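PDB 5XB0: peptidyl-prolyl cis-trans isomerase, which probably catalyses the cis-trans isomerisation of peptide bonds preceding proline in protein substrates, the deposited chain being its C-terminal FKBP-type domain. Local coordinates for residues 9-13 with 118-122; 40-46 with 89-95; 46-52 with 75-79; 95-101 with 122-128. All blocks are in the same frame, centred on the assembly; numbering follows the deposited sequence.

Contact 1: 9-13 with 118-122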
# COMPACT_ATOMS: atom_id res chain seq x y z
N ALA A 9 -15.93 -11.36 5.26
CA ALA A 9 -14.65 -10.67 5.18
C ALA A 9 -14.47 -9.99 3.83
O ALA A 9 -14.01 -8.85 3.75
CB ALA A 9 -13.50 -11.63 5.45
N LEU A 10 -14.86 -10.69 2.77
CA LEU A 10 -14.77 -10.14 1.42
C LEU A 10 -15.71 -8.95 1.25
O LEU A 10 -15.34 -7.96 0.63
CB LEU A 10 -15.08 -11.20 0.37
CG LEU A 10 -13.95 -12.19 0.05
CD1 LEU A 10 -14.34 -13.03 -1.16
CD2 LEU A 10 -12.64 -11.47 -0.20
N LYS A 11 -16.92 -9.05 1.80
CA LYS A 11 -17.86 -7.95 1.73
C LYS A 11 -17.31 -6.73 2.47
O LYS A 11 -17.44 -5.61 2.00
CB LYS A 11 -19.22 -8.35 2.30
CG LYS A 11 -20.24 -7.22 2.29
CD LYS A 11 -21.63 -7.74 2.62
CE LYS A 11 -22.68 -6.65 2.45
NZ LYS A 11 -24.05 -7.17 2.69
N ALA A 12 -16.71 -6.96 3.63
CA ALA A 12 -16.16 -5.87 4.43
C ALA A 12 -15.00 -5.20 3.68
O ALA A 12 -14.89 -3.97 3.66
CB ALA A 12 -15.70 -6.37 5.79
N GLU A 13 -14.15 -6.01 3.06
CA GLU A 13 -13.06 -5.44 2.28
C GLU A 13 -13.61 -4.62 1.12
O GLU A 13 -13.15 -3.50 0.88
CB GLU A 13 -12.11 -6.51 1.74
CG GLU A 13 -11.07 -5.86 0.83
CD GLU A 13 -10.01 -6.79 0.30
OE1 GLU A 13 -9.24 -6.33 -0.57
OE2 GLU A 13 -9.94 -7.95 0.75
N PRO A 118 -6.62 -12.70 7.17
CA PRO A 118 -7.04 -12.88 5.77
C PRO A 118 -7.91 -11.71 5.30
O PRO A 118 -8.68 -11.17 6.08
CB PRO A 118 -7.84 -14.18 5.82
CG PRO A 118 -7.19 -14.95 6.94
CD PRO A 118 -6.85 -13.91 7.97
N PHE A 119 -7.76 -11.33 4.03
CA PHE A 119 -8.65 -10.38 3.37
C PHE A 119 -8.63 -9.01 4.04
O PHE A 119 -9.67 -8.36 4.18
CB PHE A 119 -10.07 -10.94 3.32
CG PHE A 119 -10.13 -12.31 2.73
CD1 PHE A 119 -9.72 -12.52 1.43
CD2 PHE A 119 -10.54 -13.40 3.48
CE1 PHE A 119 -9.75 -13.79 0.88
CE2 PHE A 119 -10.58 -14.68 2.94
CZ PHE A 119 -10.19 -14.87 1.64
N THR A 120 -7.44 -8.56 4.41
CA THR A 120 -7.28 -7.25 5.02
C THR A 120 -6.63 -6.27 4.04
O THR A 120 -5.45 -6.40 3.70
CB THR A 120 -6.42 -7.34 6.28
OG1 THR A 120 -7.01 -8.27 7.19
CG2 THR A 120 -6.31 -5.99 6.96
N PRO A 121 -7.40 -5.27 3.58
CA PRO A 121 -6.77 -4.18 2.83
C PRO A 121 -5.81 -3.39 3.72
O PRO A 121 -6.03 -3.33 4.93
CB PRO A 121 -7.96 -3.33 2.37
CG PRO A 121 -9.06 -3.64 3.35
CD PRO A 121 -8.83 -5.03 3.86
N LEU A 122 -4.76 -2.83 3.15
CA LEU A 122 -3.74 -2.14 3.94
C LEU A 122 -3.66 -0.67 3.56
O LEU A 122 -3.83 -0.33 2.39
CB LEU A 122 -2.37 -2.80 3.75
CG LEU A 122 -2.30 -4.29 4.05
CD1 LEU A 122 -0.88 -4.81 3.83
CD2 LEU A 122 -2.76 -4.55 5.49
O HOH W 1 -12.03 -7.92 5.41
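Apolar packing between Leu10 and the Phe119 ring forms the outer part of this contact. The Leu10 methyl CD2 comes within 3.5 Å of Phe119 CD1, and CG of the same leucine stands over one face of the ring, the two side chains crossing at a slant. Ala9 adds its methyl group from an oblique direction, with CB 4.0 Å from Phe119 CD2. Phe119 has its CG anti to the carbonyl carbon (chi1 -52°), which swings the ring toward these two residues of the helix. Deeper in, the aliphatic part of Glu13 takes over: its CG lies 3.9 Å from Pro121 CD, and the two side chains run past each other in opposite senses.

The polar contribution is indirect. A single water donates to Ala9 O and to Phe119 O, 2.7 Å from each, and so joins helix and loop where no direct hydrogen bond does. Ala9 O also receives the helical bond from Glu13 N at 2.9 Å. The buried carboxylate of Glu13 is carried inward on an extended chain; OE2 is hydrogen-bonded to Ser103 OG, and OE1 also has a partner outside the two segments.

Phe16 and Met17, further along helix 6-21, also touch Pro121. Through Phe119 and Pro121, helix 6-21, near the N-terminus of the chain, is thus laid against the long loop that joins strands 96-101 and 122-132 of the FKBP sheet.

Contact 2: 40-46 with 89-95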
# COMPACT_ATOMS: atom_id res chain seq x y z
N PRO A 40 3.28 16.66 -3.57
CA PRO A 40 3.81 16.26 -4.87
C PRO A 40 5.34 16.18 -4.89
O PRO A 40 6.03 16.77 -4.05
CB PRO A 40 3.32 17.36 -5.81
CG PRO A 40 3.20 18.55 -4.94
CD PRO A 40 2.80 18.05 -3.57
N GLY A 41 5.86 15.45 -5.86
CA GLY A 41 7.30 15.40 -6.08
C GLY A 41 7.60 15.60 -7.55
O GLY A 41 6.72 15.46 -8.41
N THR A 42 8.85 15.95 -7.85
CA THR A 42 9.26 16.14 -9.24
C THR A 42 10.55 15.40 -9.56
O THR A 42 11.20 15.70 -10.56
CB THR A 42 9.44 17.63 -9.58
OG1 THR A 42 10.47 18.19 -8.76
CG2 THR A 42 8.14 18.40 -9.34
N GLY A 43 10.90 14.43 -8.72
CA GLY A 43 12.11 13.64 -8.93
C GLY A 43 11.83 12.38 -9.71
O GLY A 43 10.71 12.18 -10.17
N PRO A 44 12.85 11.51 -9.85
CA PRO A 44 12.73 10.30 -10.68
C PRO A 44 11.75 9.28 -10.12
O PRO A 44 11.58 9.17 -8.89
CB PRO A 44 14.15 9.72 -10.67
CG PRO A 44 15.04 10.87 -10.30
CD PRO A 44 14.22 11.69 -9.33
N LYS A 45 11.13 8.53 -11.03
CA LYS A 45 10.27 7.41 -10.68
C LYS A 45 11.08 6.13 -10.77
O LYS A 45 11.99 6.04 -11.61
CB LYS A 45 9.06 7.32 -11.61
CG LYS A 45 8.11 8.49 -11.55
CD LYS A 45 7.13 8.45 -12.71
CE LYS A 45 6.13 9.59 -12.63
NZ LYS A 45 5.32 9.70 -13.89
N PRO A 46 10.75 5.13 -9.94
CA PRO A 46 11.49 3.87 -9.99
C PRO A 46 11.03 2.95 -11.12
O PRO A 46 9.86 3.01 -11.51
CB PRO A 46 11.18 3.23 -8.64
CG PRO A 46 9.80 3.71 -8.34
CD PRO A 46 9.73 5.13 -8.87
N GLN A 89 5.79 2.64 -9.11
CA GLN A 89 6.35 3.03 -10.41
C GLN A 89 5.79 4.37 -10.91
O GLN A 89 6.36 4.99 -11.81
CB GLN A 89 6.06 1.95 -11.45
CG GLN A 89 6.90 0.71 -11.24
CD GLN A 89 6.56 -0.38 -12.23
OE1 GLN A 89 6.81 -0.24 -13.44
NE2 GLN A 89 5.96 -1.45 -11.74
N ASN A 90 4.69 4.80 -10.30
CA ASN A 90 4.06 6.07 -10.64
C ASN A 90 4.58 7.24 -9.82
O ASN A 90 4.27 8.40 -10.10
CB ASN A 90 2.55 5.97 -10.42
CG ASN A 90 1.91 4.95 -11.31
OD1 ASN A 90 1.78 5.18 -12.50
ND2 ASN A 90 1.52 3.82 -10.73
N MET A 91 5.37 6.93 -8.80
CA MET A 91 5.66 7.90 -7.75
C MET A 91 6.99 8.62 -7.95
O MET A 91 8.03 7.98 -8.02
CB MET A 91 5.66 7.20 -6.39
CG MET A 91 5.68 8.16 -5.23
SD MET A 91 5.56 7.29 -3.66
CE MET A 91 5.44 8.68 -2.53
N PRO A 92 6.96 9.95 -8.05
CA PRO A 92 8.21 10.70 -8.22
C PRO A 92 8.94 10.90 -6.89
O PRO A 92 8.29 11.09 -5.85
CB PRO A 92 7.75 12.04 -8.80
CG PRO A 92 6.37 12.21 -8.27
CD PRO A 92 5.77 10.83 -8.10
N THR A 93 10.27 10.86 -6.92
CA THR A 93 11.05 11.12 -5.71
C THR A 93 10.65 12.47 -5.12
O THR A 93 10.46 13.45 -5.84
CB THR A 93 12.54 11.08 -6.01
OG1 THR A 93 12.89 9.77 -6.47
CG2 THR A 93 13.34 11.39 -4.77
N GLY A 94 10.47 12.51 -3.80
CA GLY A 94 10.04 13.73 -3.13
C GLY A 94 8.57 13.74 -2.75
O GLY A 94 8.14 14.50 -1.88
N ALA A 95 7.78 12.91 -3.41
CA ALA A 95 6.35 12.87 -3.11
C ALA A 95 6.06 12.17 -1.78
O ALA A 95 6.87 11.37 -1.29
CB ALA A 95 5.59 12.18 -4.23
O HOH W 2 8.42 17.27 -2.29
O HOH W 3 10.81 16.34 -5.85
O HOH W 4 8.39 4.25 -13.70
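A type II beta turn from Pro92 to Ala95, leading into strand 96-101, is wrapped here by the loop that precedes strand 51-59. Thr93, within the turn, holds that loop through three direct bonds. Its carbonyl O accepts Gly43 N at 3.1 Å, in the carbonyl plane and on a lone pair. Pro44 O is gripped twice by the same threonine: OG1 donates at 2.8 Å in the carbonyl plane, whereas Thr93 N, at 2.9 Å, approaches from 44° above it. OG1 reaches this acceptor because it lies anti to the carbonyl carbon, beside its own backbone N (chi1 -62°).

The backbones come very close at two glycines, Gly41 CA lying 4.0 Å from Ala95 CA and Gly43 CA 4.2 Å from Thr93 CA. The Pro92 ring packs against the carbonyls of Gly41 and Gly43, its CG 3.3 Å from Gly41 O. The extended Lys45 chain lies along the carbonyls of residues 89-91, with CE 3.4 Å from Asn90 O. One water links Pro40 O to Gly94 O and another links Thr42 N to Thr93 O.

Strand 122-132 borders the contact, with Val131 against Pro44, Pro46 and Thr93, while Trp97 of strand 96-101 packs on Asn90, Met91 and Pro92. Gln89 NE2 turns back to Thr85 O of helix 82-87.

Contact 3: 46-52 with 75-79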
# COMPACT_ATOMS: atom_id res chain seq x y z
N PRO A 46 10.75 5.13 -9.94
CA PRO A 46 11.49 3.87 -9.99
C PRO A 46 11.03 2.95 -11.12
O PRO A 46 9.86 3.01 -11.51
CB PRO A 46 11.18 3.23 -8.64
CG PRO A 46 9.80 3.71 -8.34
CD PRO A 46 9.73 5.13 -8.87
N ASP A 47 11.94 2.13 -11.62
CA ASP A 47 11.61 1.09 -12.58
C ASP A 47 11.04 -0.12 -11.85
O ASP A 47 11.28 -0.31 -10.66
CB ASP A 47 12.84 0.68 -13.38
CG ASP A 47 13.33 1.77 -14.32
OD1 ASP A 47 12.52 2.65 -14.71
OD2 ASP A 47 14.52 1.73 -14.69
N ALA A 48 10.31 -0.95 -12.60
CA ALA A 48 9.69 -2.13 -12.03
C ALA A 48 10.71 -3.05 -11.37
O ALA A 48 10.40 -3.74 -10.39
CB ALA A 48 8.91 -2.89 -13.11
N ASN A 49 11.93 -3.08 -11.90
CA ASN A 49 12.98 -3.91 -11.33
C ASN A 49 14.03 -3.09 -10.59
O ASN A 49 15.17 -3.54 -10.42
CB ASN A 49 13.65 -4.74 -12.42
CG ASN A 49 14.39 -3.89 -13.43
OD1 ASN A 49 14.15 -2.69 -13.55
ND2 ASN A 49 15.31 -4.51 -14.15
N GLY A 50 13.65 -1.90 -10.16
CA GLY A 50 14.56 -1.04 -9.43
C GLY A 50 14.35 -1.09 -7.93
O GLY A 50 13.69 -2.00 -7.40
N ARG A 51 14.92 -0.10 -7.24
CA ARG A 51 14.81 0.02 -5.80
C ARG A 51 14.24 1.38 -5.40
O ARG A 51 14.44 2.37 -6.10
CB ARG A 51 16.18 -0.16 -5.14
CG ARG A 51 16.86 -1.49 -5.44
CD ARG A 51 18.35 -1.40 -5.18
NE ARG A 51 18.69 -1.47 -3.76
CZ ARG A 51 19.41 -0.56 -3.11
NH1 ARG A 51 19.87 0.52 -3.75
NH2 ARG A 51 19.68 -0.72 -1.82
N VAL A 52 13.53 1.39 -4.28
CA VAL A 52 13.02 2.61 -3.67
C VAL A 52 13.58 2.78 -2.28
O VAL A 52 13.75 1.80 -1.54
CB VAL A 52 11.47 2.62 -3.61
CG1 VAL A 52 10.90 2.60 -5.01
CG2 VAL A 52 10.92 1.42 -2.80
N PHE A 75 14.21 -0.84 -0.52
CA PHE A 75 13.50 -2.07 -0.90
C PHE A 75 13.60 -2.31 -2.41
O PHE A 75 13.56 -1.36 -3.19
CB PHE A 75 12.02 -1.99 -0.54
CG PHE A 75 11.75 -1.90 0.93
CD1 PHE A 75 11.89 -3.02 1.74
CD2 PHE A 75 11.35 -0.71 1.50
CE1 PHE A 75 11.62 -2.94 3.09
CE2 PHE A 75 11.08 -0.63 2.85
CZ PHE A 75 11.22 -1.74 3.65
N ARG A 76 13.72 -3.57 -2.81
CA ARG A 76 13.57 -3.92 -4.22
C ARG A 76 12.09 -3.99 -4.58
O ARG A 76 11.32 -4.68 -3.91
CB ARG A 76 14.24 -5.27 -4.52
CG ARG A 76 15.74 -5.21 -4.51
CD ARG A 76 16.35 -6.56 -4.76
NE ARG A 76 15.92 -7.14 -6.03
CZ ARG A 76 16.69 -7.92 -6.79
NH1 ARG A 76 17.93 -8.20 -6.41
NH2 ARG A 76 16.22 -8.40 -7.93
N LEU A 77 11.69 -3.27 -5.63
CA LEU A 77 10.29 -3.31 -6.05
C LEU A 77 9.84 -4.71 -6.49
O LEU A 77 8.66 -5.03 -6.38
CB LEU A 77 10.04 -2.32 -7.19
CG LEU A 77 9.80 -0.88 -6.75
CD1 LEU A 77 9.21 -0.09 -7.91
CD2 LEU A 77 8.88 -0.80 -5.53
N ASP A 78 10.76 -5.54 -6.97
CA ASP A 78 10.37 -6.87 -7.40
C ASP A 78 10.24 -7.84 -6.23
O ASP A 78 9.96 -9.03 -6.43
CB ASP A 78 11.35 -7.43 -8.46
CG ASP A 78 12.78 -7.65 -7.94
OD1 ASP A 78 13.04 -7.62 -6.71
OD2 ASP A 78 13.66 -7.86 -8.80
N SER A 79 10.42 -7.35 -5.01
CA SER A 79 10.48 -8.24 -3.86
C SER A 79 9.59 -7.81 -2.71
O SER A 79 9.71 -8.33 -1.60
CB SER A 79 11.93 -8.35 -3.37
OG SER A 79 12.73 -8.97 -4.35
O HOH W 5 16.20 -5.68 -8.87
O HOH W 6 13.38 -4.57 -8.04
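Leu77 fills the angle between the type I turn Asp47-Gly50 and the start of strand 51-59, into which that turn leads. Its CD1 lies 3.4 Å from Asp47 O and also meets the Pro46 ring, while CD2 packs 4.0 Å from Val52 CG1, the leucine and valine side chains crossing at about a right angle. Its backbone is held as well, since Leu77 N donates to Gly50 O at 3.0 Å.

Beside it, where strand 51-59 pairs with strand 73-76 of the FKBP sheet, Val52 and Phe75 form an antiparallel hydrogen-bonded pair: Val52 N reaches Phe75 O at 3.0 Å, and Phe75 N returns the bond to Val52 O. Arg51 and Arg76 make the adjoining non-hydrogen-bonded pair and touch through their CG methylenes, their guanidinium planes 90° apart.

The charged ends are positioned separately. Arg76 forms a side-on salt bridge with Asp78: NH2 meets OD2 at 2.8 Å on its syn lone pair and in the guanidinium plane, and NE bonds OD1, which also accepts Ser79 OG. Arg51 NH1 turns instead to Ser132 OG.

With the carboxylate of Asp78 shared between Arg76 and Ser79, the positive charge of Arg76 is probably offset locally, which would ease its pairing with Arg51, the side chains of Val52 and Phe75 lying on the opposite face.

Contact 4: 95-101 with 122-128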
# COMPACT_ATOMS: atom_id res chain seq x y z
N ALA A 95 7.78 12.91 -3.41
CA ALA A 95 6.35 12.87 -3.11
C ALA A 95 6.06 12.17 -1.78
O ALA A 95 6.87 11.37 -1.29
CB ALA A 95 5.59 12.18 -4.23
N LYS A 96 4.91 12.49 -1.20
CA LYS A 96 4.34 11.77 -0.06
C LYS A 96 2.94 11.34 -0.47
O LYS A 96 2.10 12.19 -0.80
CB LYS A 96 4.28 12.64 1.20
CG LYS A 96 5.62 13.20 1.67
CD LYS A 96 5.54 13.62 3.14
CE LYS A 96 6.47 14.78 3.46
NZ LYS A 96 5.99 16.06 2.85
N TRP A 97 2.71 10.03 -0.46
CA TRP A 97 1.46 9.43 -0.92
C TRP A 97 0.79 8.57 0.14
O TRP A 97 1.47 7.91 0.93
CB TRP A 97 1.71 8.54 -2.15
CG TRP A 97 1.86 9.28 -3.44
CD1 TRP A 97 1.91 10.63 -3.62
CD2 TRP A 97 1.94 8.69 -4.74
NE1 TRP A 97 2.03 10.93 -4.96
CE2 TRP A 97 2.03 9.76 -5.67
CE3 TRP A 97 1.92 7.37 -5.22
CZ2 TRP A 97 2.13 9.54 -7.05
CZ3 TRP A 97 2.01 7.16 -6.59
CH2 TRP A 97 2.11 8.25 -7.48
N ARG A 98 -0.54 8.58 0.13
CA ARG A 98 -1.33 7.60 0.85
C ARG A 98 -1.78 6.55 -0.16
O ARG A 98 -2.28 6.89 -1.23
CB ARG A 98 -2.53 8.26 1.54
CG ARG A 98 -3.50 7.28 2.21
CD ARG A 98 -4.51 8.09 3.04
NE ARG A 98 -5.36 7.30 3.92
CZ ARG A 98 -6.49 6.73 3.51
NH1 ARG A 98 -6.85 6.86 2.25
NH2 ARG A 98 -7.24 6.03 4.36
N LEU A 99 -1.52 5.29 0.15
CA LEU A 99 -1.96 4.18 -0.70
C LEU A 99 -2.90 3.28 0.07
O LEU A 99 -2.59 2.87 1.18
CB LEU A 99 -0.77 3.33 -1.17
CG LEU A 99 0.30 3.99 -2.03
CD1 LEU A 99 1.35 2.95 -2.42
CD2 LEU A 99 -0.32 4.62 -3.28
N VAL A 100 -4.03 2.94 -0.53
CA VAL A 100 -4.90 1.91 0.02
C VAL A 100 -4.81 0.73 -0.92
O VAL A 100 -5.11 0.85 -2.11
CB VAL A 100 -6.36 2.37 0.15
CG1 VAL A 100 -7.20 1.30 0.84
CG2 VAL A 100 -6.44 3.66 0.96
N ILE A 101 -4.39 -0.41 -0.39
CA ILE A 101 -4.06 -1.57 -1.21
C ILE A 101 -5.00 -2.72 -0.89
O ILE A 101 -5.08 -3.15 0.27
CB ILE A 101 -2.58 -1.99 -0.97
CG1 ILE A 101 -1.67 -0.78 -1.27
CG2 ILE A 101 -2.19 -3.19 -1.81
CD1 ILE A 101 -0.20 -1.03 -1.01
N LEU A 122 -4.76 -2.83 3.15
CA LEU A 122 -3.74 -2.14 3.94
C LEU A 122 -3.66 -0.67 3.56
O LEU A 122 -3.83 -0.33 2.39
CB LEU A 122 -2.37 -2.80 3.75
CG LEU A 122 -2.30 -4.29 4.05
CD1 LEU A 122 -0.88 -4.81 3.83
CD2 LEU A 122 -2.76 -4.55 5.49
N VAL A 123 -3.40 0.18 4.54
CA VAL A 123 -3.27 1.62 4.29
C VAL A 123 -1.86 2.06 4.59
O VAL A 123 -1.39 1.91 5.71
CB VAL A 123 -4.25 2.43 5.15
CG1 VAL A 123 -4.16 3.90 4.81
CG2 VAL A 123 -5.69 1.91 4.95
N PHE A 124 -1.17 2.58 3.58
CA PHE A 124 0.21 3.04 3.75
C PHE A 124 0.32 4.54 3.60
O PHE A 124 -0.35 5.14 2.77
CB PHE A 124 1.13 2.40 2.71
CG PHE A 124 1.41 0.96 2.95
CD1 PHE A 124 2.48 0.58 3.73
CD2 PHE A 124 0.61 -0.02 2.38
CE1 PHE A 124 2.75 -0.77 3.95
CE2 PHE A 124 0.87 -1.37 2.60
CZ PHE A 124 1.95 -1.74 3.38
N GLU A 125 1.17 5.16 4.41
CA GLU A 125 1.65 6.48 4.07
C GLU A 125 3.13 6.34 3.73
O GLU A 125 3.88 5.77 4.50
CB GLU A 125 1.42 7.46 5.23
CG GLU A 125 -0.06 7.73 5.44
CD GLU A 125 -0.34 9.04 6.15
OE1 GLU A 125 0.56 9.90 6.19
OE2 GLU A 125 -1.47 9.20 6.65
N ILE A 126 3.52 6.82 2.55
CA ILE A 126 4.86 6.60 2.02
C ILE A 126 5.49 7.90 1.55
O ILE A 126 4.87 8.67 0.83
CB ILE A 126 4.84 5.61 0.83
CG1 ILE A 126 4.24 4.27 1.27
CG2 ILE A 126 6.23 5.42 0.25
CD1 ILE A 126 4.06 3.30 0.15
N GLU A 127 6.72 8.15 1.98
CA GLU A 127 7.53 9.23 1.44
C GLU A 127 8.65 8.63 0.60
O GLU A 127 9.41 7.80 1.09
CB GLU A 127 8.12 10.11 2.55
CG GLU A 127 8.92 11.28 1.98
CD GLU A 127 9.51 12.19 3.04
OE1 GLU A 127 9.83 13.35 2.68
OE2 GLU A 127 9.66 11.75 4.20
N LEU A 128 8.73 9.03 -0.66
CA LEU A 128 9.77 8.47 -1.52
C LEU A 128 11.01 9.37 -1.47
O LEU A 128 11.01 10.51 -1.95
CB LEU A 128 9.26 8.31 -2.95
CG LEU A 128 10.23 7.64 -3.92
CD1 LEU A 128 10.62 6.21 -3.49
CD2 LEU A 128 9.64 7.62 -5.30
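One face of the Arg98 guanidinium is covered by Val123, whose CG1 lies 3.7 Å from Arg98 NE, diagonally across the two strands. The arginine chain runs extended from a CG anti to the backbone N (chi1 175°), which carries the flat group over this valine, and its NH1 forms a salt bridge with Glu20 of helix 6-21. On the other side of the sheet, the Phe124 ring has Leu99 O near its plane at the edge, while Ile101 CD1 approaches obliquely, 3.6 Å from Phe124 CD2. Trp84 of helix 82-87 meets the same ring edge-to-face; with a bound tartrate about 4 Å from the Phe124 side chain, this aromatic pair is consistent with the floor and wall of the FKBP substrate pocket.

Strands 96-101 and 122-128 run antiparallel, at 163°. Hydrogen-bonded pairs Trp97-Ile126, Leu99-Phe124 and Ile101-Leu122 each close with two backbone bonds, among them Phe124 N to Leu99 O at 2.8 Å. Between the apolar side chains, Leu99 CD1 touches Ile126 CD1 at 3.8 Å.

Lys96 and Glu127 lie side by side, CG to CG at 3.8 Å, but Lys96 NZ bonds Thr39 and stays 4.7 Å from Glu127 OE1.

The face of Leu99, Phe124 and Ile126 is thus buried and apolar. The other is mixed, with charged Lys96, Arg98, Glu125 and Glu127 beside buried Val100 and Val123; Glu20 offsets Arg98, while Lys96 and Glu127 probably ease each other's charge without contact.

How the contacts relate
Contact 4 lies nearest the middle of the domain, its centre about 6 Å from that of the chain, and touches the other three. It shares Leu122 with contact 1 and Ala95 with contact 2, so both lead into its strands; Val52 of contact 3 packs on its Leu128, strands 51-59 and 122-132 being sheet neighbours. Contacts 2 and 3 share Pro46. Contact 1 sits across the chain's centre, its own centre about 29 Å from that of contact 2 and 26 Å from that of contact 3. Along the chain, contact 3 is nested within contact 2, and both within contact 1, whose segments alternate with those of contact 4. Helix 6-21 and the loops flanking the strands thus meet on one antiparallel FKBP sheet.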